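Local coordinates for protein probable tRNA pseudouridine synthase D (Methanosarcina mazei, PDB 1Z2Z) that probably catalyses the isomerisation of uridine 13 to pseudouridine in transfer RNAs, as a member of the TruD family of pseudouridine synthases, at residues T182-K187 with I202-P207; K196-Y201 with R241-H246; K231-P234 with H239-A242. All coordinates share one frame; numbering follows the deposited sequence.

Interaction 1: T182-K187 with I202-P207; sequences THLVGK and IAEPFP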
loop_
_atom_site.group_PDB
_atom_site.type_symbol
_atom_site.label_atom_id
_atom_site.label_comp_id
_atom_site.label_asym_id
_atom_site.label_seq_id
_atom_site.Cartn_x
_atom_site.Cartn_y
_atom_site.Cartn_z
ATOM N N THR A 182 8.324 -0.961 -10.389
ATOM C CA THR A 182 7.123 -0.987 -11.203
ATOM C C THR A 182 6.971 0.311 -11.994
ATOM O O THR A 182 7.092 0.304 -13.221
ATOM C CB THR A 182 5.893 -1.247 -10.331
ATOM O OG1 THR A 182 5.804 -0.253 -9.302
ATOM C CG2 THR A 182 6.013 -2.616 -9.685
ATOM N N HIS A 183 6.748 1.418 -11.289
ATOM C CA HIS A 183 6.595 2.733 -11.910
ATOM C C HIS A 183 7.723 3.042 -12.876
ATOM O O HIS A 183 7.530 3.734 -13.875
ATOM C CB HIS A 183 6.524 3.829 -10.835
ATOM C CG HIS A 183 7.801 4.027 -10.067
ATOM N ND1 HIS A 183 8.678 5.056 -10.336
ATOM C CD2 HIS A 183 8.313 3.367 -9.003
ATOM C CE1 HIS A 183 9.672 5.025 -9.465
ATOM N NE2 HIS A 183 9.474 4.010 -8.645
ATOM N N LEU A 184 8.907 2.530 -12.580
ATOM C CA LEU A 184 10.054 2.763 -13.442
ATOM C C LEU A 184 9.900 1.987 -14.739
ATOM O O LEU A 184 10.412 2.393 -15.777
ATOM C CB LEU A 184 11.339 2.332 -12.733
ATOM C CG LEU A 184 11.668 3.081 -11.434
ATOM C CD1 LEU A 184 12.831 2.392 -10.738
ATOM C CD2 LEU A 184 12.001 4.533 -11.746
ATOM N N VAL A 185 9.185 0.870 -14.677
ATOM C CA VAL A 185 8.977 0.043 -15.853
ATOM C C VAL A 185 7.779 0.547 -16.650
ATOM O O VAL A 185 7.805 0.578 -17.881
ATOM C CB VAL A 185 8.756 -1.427 -15.444
ATOM C CG1 VAL A 185 8.521 -2.291 -16.670
ATOM C CG2 VAL A 185 9.965 -1.924 -14.673
ATOM N N GLY A 186 6.734 0.952 -15.934
ATOM C CA GLY A 186 5.539 1.455 -16.579
ATOM C C GLY A 186 5.812 2.742 -17.335
ATOM O O GLY A 186 5.087 3.100 -18.264
ATOM N N LYS A 187 6.866 3.441 -16.940
ATOM C CA LYS A 187 7.212 4.694 -17.591
ATOM C C LYS A 187 7.907 4.450 -18.925
ATOM O O LYS A 187 7.707 5.202 -19.876
ATOM C CB LYS A 187 8.111 5.536 -16.682
ATOM C CG LYS A 187 8.418 6.918 -17.236
ATOM C CD LYS A 187 9.427 7.662 -16.376
ATOM C CE LYS A 187 9.830 8.982 -17.025
ATOM N NZ LYS A 187 10.974 9.621 -16.314
ATOM N N ILE A 202 14.340 -7.131 -15.312
ATOM C CA ILE A 202 15.232 -8.276 -15.359
ATOM C C ILE A 202 16.463 -8.015 -14.487
ATOM O O ILE A 202 16.821 -8.843 -13.646
ATOM C CB ILE A 202 15.673 -8.548 -16.801
ATOM C CG1 ILE A 202 14.438 -8.879 -17.650
ATOM C CG2 ILE A 202 16.710 -9.660 -16.819
ATOM C CD1 ILE A 202 14.677 -8.869 -19.148
ATOM N N ALA A 203 17.089 -6.856 -14.696
ATOM C CA ALA A 203 18.276 -6.432 -13.956
ATOM C C ALA A 203 17.931 -5.278 -13.008
ATOM O O ALA A 203 16.882 -5.291 -12.371
ATOM C CB ALA A 203 19.368 -6.005 -14.931
ATOM N N GLU A 204 18.812 -4.286 -12.910
ATOM C CA GLU A 204 18.580 -3.130 -12.037
ATOM C C GLU A 204 18.550 -3.495 -10.558
ATOM O O GLU A 204 17.483 -3.705 -9.982
ATOM C CB GLU A 204 17.262 -2.440 -12.381
ATOM C CG GLU A 204 16.989 -1.231 -11.495
ATOM C CD GLU A 204 17.493 0.068 -12.099
ATOM O OE1 GLU A 204 18.571 0.065 -12.735
ATOM O OE2 GLU A 204 16.802 1.091 -11.923
ATOM N N PRO A 205 19.724 -3.538 -9.918
ATOM C CA PRO A 205 19.869 -3.876 -8.501
ATOM C C PRO A 205 19.497 -2.745 -7.547
ATOM O O PRO A 205 19.611 -1.571 -7.890
ATOM C CB PRO A 205 21.339 -4.233 -8.402
ATOM C CG PRO A 205 21.957 -3.227 -9.327
ATOM C CD PRO A 205 21.045 -3.298 -10.531
ATOM N N PHE A 206 19.054 -3.104 -6.346
ATOM C CA PHE A 206 18.692 -2.116 -5.336
ATOM C C PHE A 206 19.437 -2.361 -4.025
ATOM O O PHE A 206 19.746 -3.503 -3.679
ATOM C CB PHE A 206 17.181 -2.119 -5.081
ATOM C CG PHE A 206 16.400 -1.236 -6.022
ATOM C CD1 PHE A 206 15.217 -0.640 -5.602
ATOM C CD2 PHE A 206 16.845 -1.004 -7.326
ATOM C CE1 PHE A 206 14.490 0.178 -6.457
ATOM C CE2 PHE A 206 16.124 -0.187 -8.192
ATOM C CZ PHE A 206 14.943 0.406 -7.756
ATOM N N PRO A 207 19.724 -1.285 -3.269
ATOM C CA PRO A 207 20.439 -1.375 -1.994
ATOM C C PRO A 207 19.727 -2.185 -0.922
ATOM O O PRO A 207 20.246 -2.349 0.178
ATOM C CB PRO A 207 20.608 0.089 -1.597
ATOM C CG PRO A 207 19.363 0.709 -2.120
ATOM C CD PRO A 207 19.259 0.096 -3.501
#
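A loop leaving one helix of the TRUD region lies against the helix before it, and the contact rests on one leucine, L184, which faces E204 and F206. The loop starts at A203, the first residue to abandon helical backbone angles. E204 has a positive phi of 65°, so the chain does not continue the helix. The segments remain well apart: L184 CA and E204 CA, the closest pair of CA atoms, are 10.5 Å from each other, and 66 Å² is buried in all.

The L184 CD1 branch does the touching, carried there by a CG that lies anti to the carbonyl carbon (chi1 -61°). CD1 meets the ring of F206 at its edge, near the ring plane, 4.2 Å from CZ; the two side chains come from opposite directions. The same methyl lies 4.3 Å from OE2 of E204, a van der Waals approach, while OE1 of that carboxylate has a long, weak ion pair with K221.

Further along the fold, F206 also packs on R179, P180 and V181 of the loop preceding helix 182-191, while R179 NH1 bonds to the carbonyl of E204. L184 rests in addition on L200 of helix 194-202, and P205 packs on K214, Q218 and K221 of helix 213-223.

Interaction 2: K196-Y201 with R241-H246; sequences KAALLY and RAMMNH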
loop_
_atom_site.group_PDB
_atom_site.type_symbol
_atom_site.label_atom_id
_atom_site.label_comp_id
_atom_site.label_asym_id
_atom_site.label_seq_id
_atom_site.Cartn_x
_atom_site.Cartn_y
_atom_site.Cartn_z
ATOM N N LYS A 196 14.407 -0.815 -22.116
ATOM C CA LYS A 196 14.632 -0.359 -20.754
ATOM C C LYS A 196 13.607 -0.938 -19.783
ATOM O O LYS A 196 13.959 -1.350 -18.679
ATOM C CB LYS A 196 14.603 1.175 -20.697
ATOM C CG LYS A 196 15.658 1.848 -21.583
ATOM C CD LYS A 196 17.072 1.395 -21.208
ATOM C CE LYS A 196 18.125 1.932 -22.169
ATOM N NZ LYS A 196 19.495 1.461 -21.809
ATOM N N ALA A 197 12.343 -0.973 -20.193
ATOM C CA ALA A 197 11.281 -1.508 -19.344
ATOM C C ALA A 197 11.551 -2.965 -18.979
ATOM O O ALA A 197 11.232 -3.406 -17.873
ATOM C CB ALA A 197 9.933 -1.391 -20.047
ATOM N N ALA A 198 12.135 -3.710 -19.912
ATOM C CA ALA A 198 12.442 -5.110 -19.670
ATOM C C ALA A 198 13.696 -5.241 -18.822
ATOM O O ALA A 198 13.755 -6.068 -17.915
ATOM C CB ALA A 198 12.624 -5.840 -20.986
ATOM N N LEU A 199 14.699 -4.423 -19.116
ATOM C CA LEU A 199 15.947 -4.464 -18.364
ATOM C C LEU A 199 15.774 -3.990 -16.926
ATOM O O LEU A 199 16.379 -4.543 -16.012
ATOM C CB LEU A 199 17.012 -3.618 -19.064
ATOM C CG LEU A 199 18.088 -4.367 -19.862
ATOM C CD1 LEU A 199 17.455 -5.341 -20.853
ATOM C CD2 LEU A 199 18.955 -3.345 -20.583
ATOM N N LEU A 200 14.949 -2.968 -16.726
ATOM C CA LEU A 200 14.709 -2.439 -15.390
ATOM C C LEU A 200 14.112 -3.489 -14.460
ATOM O O LEU A 200 14.231 -3.382 -13.241
ATOM C CB LEU A 200 13.765 -1.235 -15.456
ATOM C CG LEU A 200 14.295 0.076 -16.043
ATOM C CD1 LEU A 200 13.150 1.061 -16.218
ATOM C CD2 LEU A 200 15.363 0.651 -15.127
ATOM N N TYR A 201 13.463 -4.499 -15.036
ATOM C CA TYR A 201 12.832 -5.561 -14.252
ATOM C C TYR A 201 13.740 -6.783 -14.183
ATOM O O TYR A 201 13.893 -7.402 -13.132
ATOM C CB TYR A 201 11.485 -5.949 -14.880
ATOM C CG TYR A 201 10.650 -6.885 -14.033
ATOM C CD1 TYR A 201 9.882 -6.403 -12.975
ATOM C CD2 TYR A 201 10.671 -8.259 -14.254
ATOM C CE1 TYR A 201 9.157 -7.267 -12.156
ATOM C CE2 TYR A 201 9.954 -9.130 -13.439
ATOM C CZ TYR A 201 9.203 -8.628 -12.389
ATOM O OH TYR A 201 8.530 -9.494 -11.559
ATOM N N ARG A 241 13.614 -14.875 -14.371
ATOM C CA ARG A 241 14.174 -16.004 -15.109
ATOM C C ARG A 241 13.347 -16.291 -16.366
ATOM O O ARG A 241 13.886 -16.411 -17.468
ATOM C CB ARG A 241 14.246 -17.265 -14.213
ATOM C CG ARG A 241 15.337 -17.236 -13.116
ATOM C CD ARG A 241 15.307 -18.484 -12.211
ATOM N NE ARG A 241 15.405 -19.743 -12.961
ATOM C CZ ARG A 241 14.601 -20.796 -12.786
ATOM N NH1 ARG A 241 14.767 -21.895 -13.518
ATOM N NH2 ARG A 241 13.619 -20.756 -11.891
ATOM N N ALA A 242 12.035 -16.381 -16.197
ATOM C CA ALA A 242 11.150 -16.671 -17.315
ATOM C C ALA A 242 11.386 -15.719 -18.481
ATOM O O ALA A 242 11.346 -16.126 -19.648
ATOM C CB ALA A 242 9.696 -16.600 -16.861
HETATM N N MSE A 243 11.643 -14.453 -18.160
HETATM C CA MSE A 243 11.866 -13.424 -19.179
HETATM C C MSE A 243 13.198 -13.532 -19.905
HETATM O O MSE A 243 13.297 -13.240 -21.099
HETATM C CB MSE A 243 11.758 -12.039 -18.554
HETATM C CG MSE A 243 10.416 -11.769 -17.963
HETATM SE SE MSE A 243 10.250 -9.971 -17.356
HETATM C CE MSE A 243 10.576 -9.042 -19.031
HETATM N N MSE A 244 14.228 -13.933 -19.178
HETATM C CA MSE A 244 15.534 -14.061 -19.782
HETATM C C MSE A 244 15.529 -15.222 -20.760
HETATM O O MSE A 244 16.187 -15.163 -21.797
HETATM C CB MSE A 244 16.587 -14.255 -18.699
HETATM C CG MSE A 244 16.616 -13.098 -17.713
HETATM SE SE MSE A 244 18.050 -13.208 -16.429
HETATM C CE MSE A 244 19.312 -12.045 -17.314
ATOM N N ASN A 245 14.778 -16.273 -20.444
ATOM C CA ASN A 245 14.706 -17.418 -21.345
ATOM C C ASN A 245 14.129 -17.009 -22.697
ATOM O O ASN A 245 14.651 -17.399 -23.740
ATOM C CB ASN A 245 13.852 -18.537 -20.742
ATOM C CG ASN A 245 14.575 -19.295 -19.653
ATOM O OD1 ASN A 245 15.702 -19.756 -19.845
ATOM N ND2 ASN A 245 13.927 -19.441 -18.501
ATOM N N HIS A 246 13.052 -16.223 -22.666
ATOM C CA HIS A 246 12.377 -15.740 -23.874
ATOM C C HIS A 246 13.317 -14.886 -24.698
ATOM O O HIS A 246 13.090 -14.660 -25.886
ATOM C CB HIS A 246 11.160 -14.890 -23.509
ATOM C CG HIS A 246 10.393 -14.396 -24.696
ATOM N ND1 HIS A 246 9.499 -15.188 -25.383
ATOM C CD2 HIS A 246 10.406 -13.201 -25.334
ATOM C CE1 HIS A 246 8.992 -14.502 -26.394
ATOM N NE2 HIS A 246 9.527 -13.294 -26.385
#
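A198 of helix 194-202 and M243 of helix 238-249 are the nearest pair of the two helical segments, with 8.3 Å between their CA atoms. M243, a selenomethionine, carries the contact for its side: the root of its side chain points toward 196-201, and of the 116 Å² buried overall it accounts for 63 Å².

Its selenium approaches the CD2-CE2 side of the Y201 ring obliquely, with SE 3.6 Å from CD2 and 4.0 Å from CE2. Measured to the centroid, the distance from SE to the Y201 ring is 4.7 Å, at 64° from the ring normal, which makes this a Met-aromatic contact. The two side chains cross at about a right angle. A bend at the last torsion of M243 (chi3 59°) turns the terminal methyl aside, where CE comes to 4.3 Å from CB of A198.

Other residues close in on both partners: F269 meets the Y201 ring edge-to-face, and M243 touches S257 and V260.

All three touching residues are buried, and the atoms that meet are carbon and selenium. The attraction is therefore probably mainly dispersive, with perhaps a modest contribution from the polarisable selenium near the aromatic ring; selenium here stands in for the sulfur of methionine.

Interaction 3: K231-P234 with H239-A242; sequences KTYP and HERA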
loop_
_atom_site.group_PDB
_atom_site.type_symbol
_atom_site.label_atom_id
_atom_site.label_comp_id
_atom_site.label_asym_id
_atom_site.label_seq_id
_atom_site.Cartn_x
_atom_site.Cartn_y
_atom_site.Cartn_z
ATOM N N LYS A 231 21.844 -18.485 -14.978
ATOM C CA LYS A 231 22.773 -19.372 -14.283
ATOM C C LYS A 231 23.111 -18.836 -12.891
ATOM O O LYS A 231 23.468 -19.605 -12.000
ATOM C CB LYS A 231 24.064 -19.527 -15.102
ATOM C CG LYS A 231 25.140 -20.416 -14.469
ATOM C CD LYS A 231 24.861 -21.905 -14.667
ATOM C CE LYS A 231 25.862 -22.772 -13.903
ATOM N NZ LYS A 231 25.706 -22.626 -12.423
ATOM N N THR A 232 22.990 -17.519 -12.713
ATOM C CA THR A 232 23.298 -16.862 -11.438
ATOM C C THR A 232 22.046 -16.500 -10.610
ATOM O O THR A 232 22.045 -16.625 -9.383
ATOM C CB THR A 232 24.184 -15.575 -11.680
ATOM O OG1 THR A 232 24.565 -14.994 -10.425
ATOM C CG2 THR A 232 23.431 -14.529 -12.506
ATOM N N TYR A 233 20.983 -16.074 -11.286
ATOM C CA TYR A 233 19.747 -15.691 -10.612
ATOM C C TYR A 233 19.113 -16.827 -9.811
ATOM O O TYR A 233 18.823 -17.906 -10.346
ATOM C CB TYR A 233 18.724 -15.162 -11.623
ATOM C CG TYR A 233 18.904 -13.716 -12.060
ATOM C CD1 TYR A 233 20.107 -13.267 -12.611
ATOM C CD2 TYR A 233 17.837 -12.816 -11.989
ATOM C CE1 TYR A 233 20.238 -11.961 -13.093
ATOM C CE2 TYR A 233 17.953 -11.509 -12.467
ATOM C CZ TYR A 233 19.154 -11.088 -13.021
ATOM O OH TYR A 233 19.257 -9.817 -13.537
ATOM N N PRO A 234 18.884 -16.592 -8.506
ATOM C CA PRO A 234 18.280 -17.621 -7.660
ATOM C C PRO A 234 16.868 -17.939 -8.138
ATOM O O PRO A 234 16.150 -17.059 -8.626
ATOM C CB PRO A 234 18.320 -16.988 -6.272
ATOM C CG PRO A 234 18.158 -15.535 -6.567
ATOM C CD PRO A 234 19.068 -15.336 -7.757
ATOM N N HIS A 239 9.863 -14.857 -12.222
ATOM C CA HIS A 239 9.500 -13.898 -13.260
ATOM C C HIS A 239 10.703 -13.391 -14.059
ATOM O O HIS A 239 10.652 -13.305 -15.287
ATOM C CB HIS A 239 8.757 -12.698 -12.657
ATOM C CG HIS A 239 7.494 -13.056 -11.933
ATOM N ND1 HIS A 239 6.608 -14.006 -12.398
ATOM C CD2 HIS A 239 6.949 -12.565 -10.794
ATOM C CE1 HIS A 239 5.577 -14.085 -11.577
ATOM N NE2 HIS A 239 5.759 -13.220 -10.594
ATOM N N GLU A 240 11.783 -13.045 -13.371
ATOM C CA GLU A 240 12.970 -12.560 -14.063
ATOM C C GLU A 240 13.563 -13.666 -14.918
ATOM O O GLU A 240 13.971 -13.433 -16.054
ATOM C CB GLU A 240 14.026 -12.062 -13.068
ATOM C CG GLU A 240 13.749 -10.682 -12.479
ATOM C CD GLU A 240 12.823 -10.712 -11.274
ATOM O OE1 GLU A 240 11.730 -11.313 -11.359
ATOM O OE2 GLU A 240 13.189 -10.120 -10.237
ATOM N N ARG A 241 13.614 -14.875 -14.371
ATOM C CA ARG A 241 14.174 -16.004 -15.109
ATOM C C ARG A 241 13.347 -16.291 -16.366
ATOM O O ARG A 241 13.886 -16.411 -17.468
ATOM C CB ARG A 241 14.246 -17.265 -14.213
ATOM C CG ARG A 241 15.337 -17.236 -13.116
ATOM C CD ARG A 241 15.307 -18.484 -12.211
ATOM N NE ARG A 241 15.405 -19.743 -12.961
ATOM C CZ ARG A 241 14.601 -20.796 -12.786
ATOM N NH1 ARG A 241 14.767 -21.895 -13.518
ATOM N NH2 ARG A 241 13.619 -20.756 -11.891
ATOM N N ALA A 242 12.035 -16.381 -16.197
ATOM C CA ALA A 242 11.150 -16.671 -17.315
ATOM C C ALA A 242 11.386 -15.719 -18.481
ATOM O O ALA A 242 11.346 -16.126 -19.648
ATOM C CB ALA A 242 9.696 -16.600 -16.861
#
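Aromatic-to-aliphatic packing joins the Y233 ring to the start of the E240 side chain. CB of E240 is equally near CE2 and CD2 of Y233, 4.0 Å from each, and meets the ring obliquely. The side chains cross at about a right angle, and the carboxylate plane is turned 80° from the ring plane. A bend at the second torsion of E240 (chi2 85°) turns the carboxylate off the line of CB and CG, and in this position its OE2 forms a salt bridge with R217.

Aliphatic packing continues on R241, whose CG is 4.2 Å from CB of Y233. Further out, CD of R241 approaches two backbone carbonyls in turn, P234 O at 3.9 Å and Y233 O at 4.0 Å. These are long van der Waals approaches. The next atom, NE of R241, is already 4.7 Å from Y233 O, beyond hydrogen-bonding distance, and a bend at chi3 (55°) carries the guanidinium onward, so that R241 serves here through its methylenes.

Polar interactions lie at the far ends of the side chains and involve residues outside the two segments. The Y233 hydroxyl is hydrogen-bonded to the carbonyl of I202. With the bond from E240 to R217, it anchors both packed side chains beyond the point where they touch.

Y233 is the first residue after helix 226-232 to leave helical angles. Its ring lies between helices 213-223 and 238-249, resting on A216, R217 and V220 of the first and on E240 of the second, while E240 and H239 also pack on Y201 of helix 194-202.

Following the chain, interaction 1 closes first: the loop after helix 194-202 returns to helix 182-191. Interaction 2 opens within that span, at 196-201, and closes only at 241-246, so the two cross, with their segments alternating. Interaction 3 starts after interaction 1 has closed, so these two are in series; it spans a short turn between helices 226-232 and 238-249. Interactions 2 and 3 share helix 238-249, with R241 and A242 common to both, and so end on the same stretch of chain. A direct contact of I202 with M244 joins interactions 1 and 2. Together the three tie the helices from 182 to 249 together within the TRUD region.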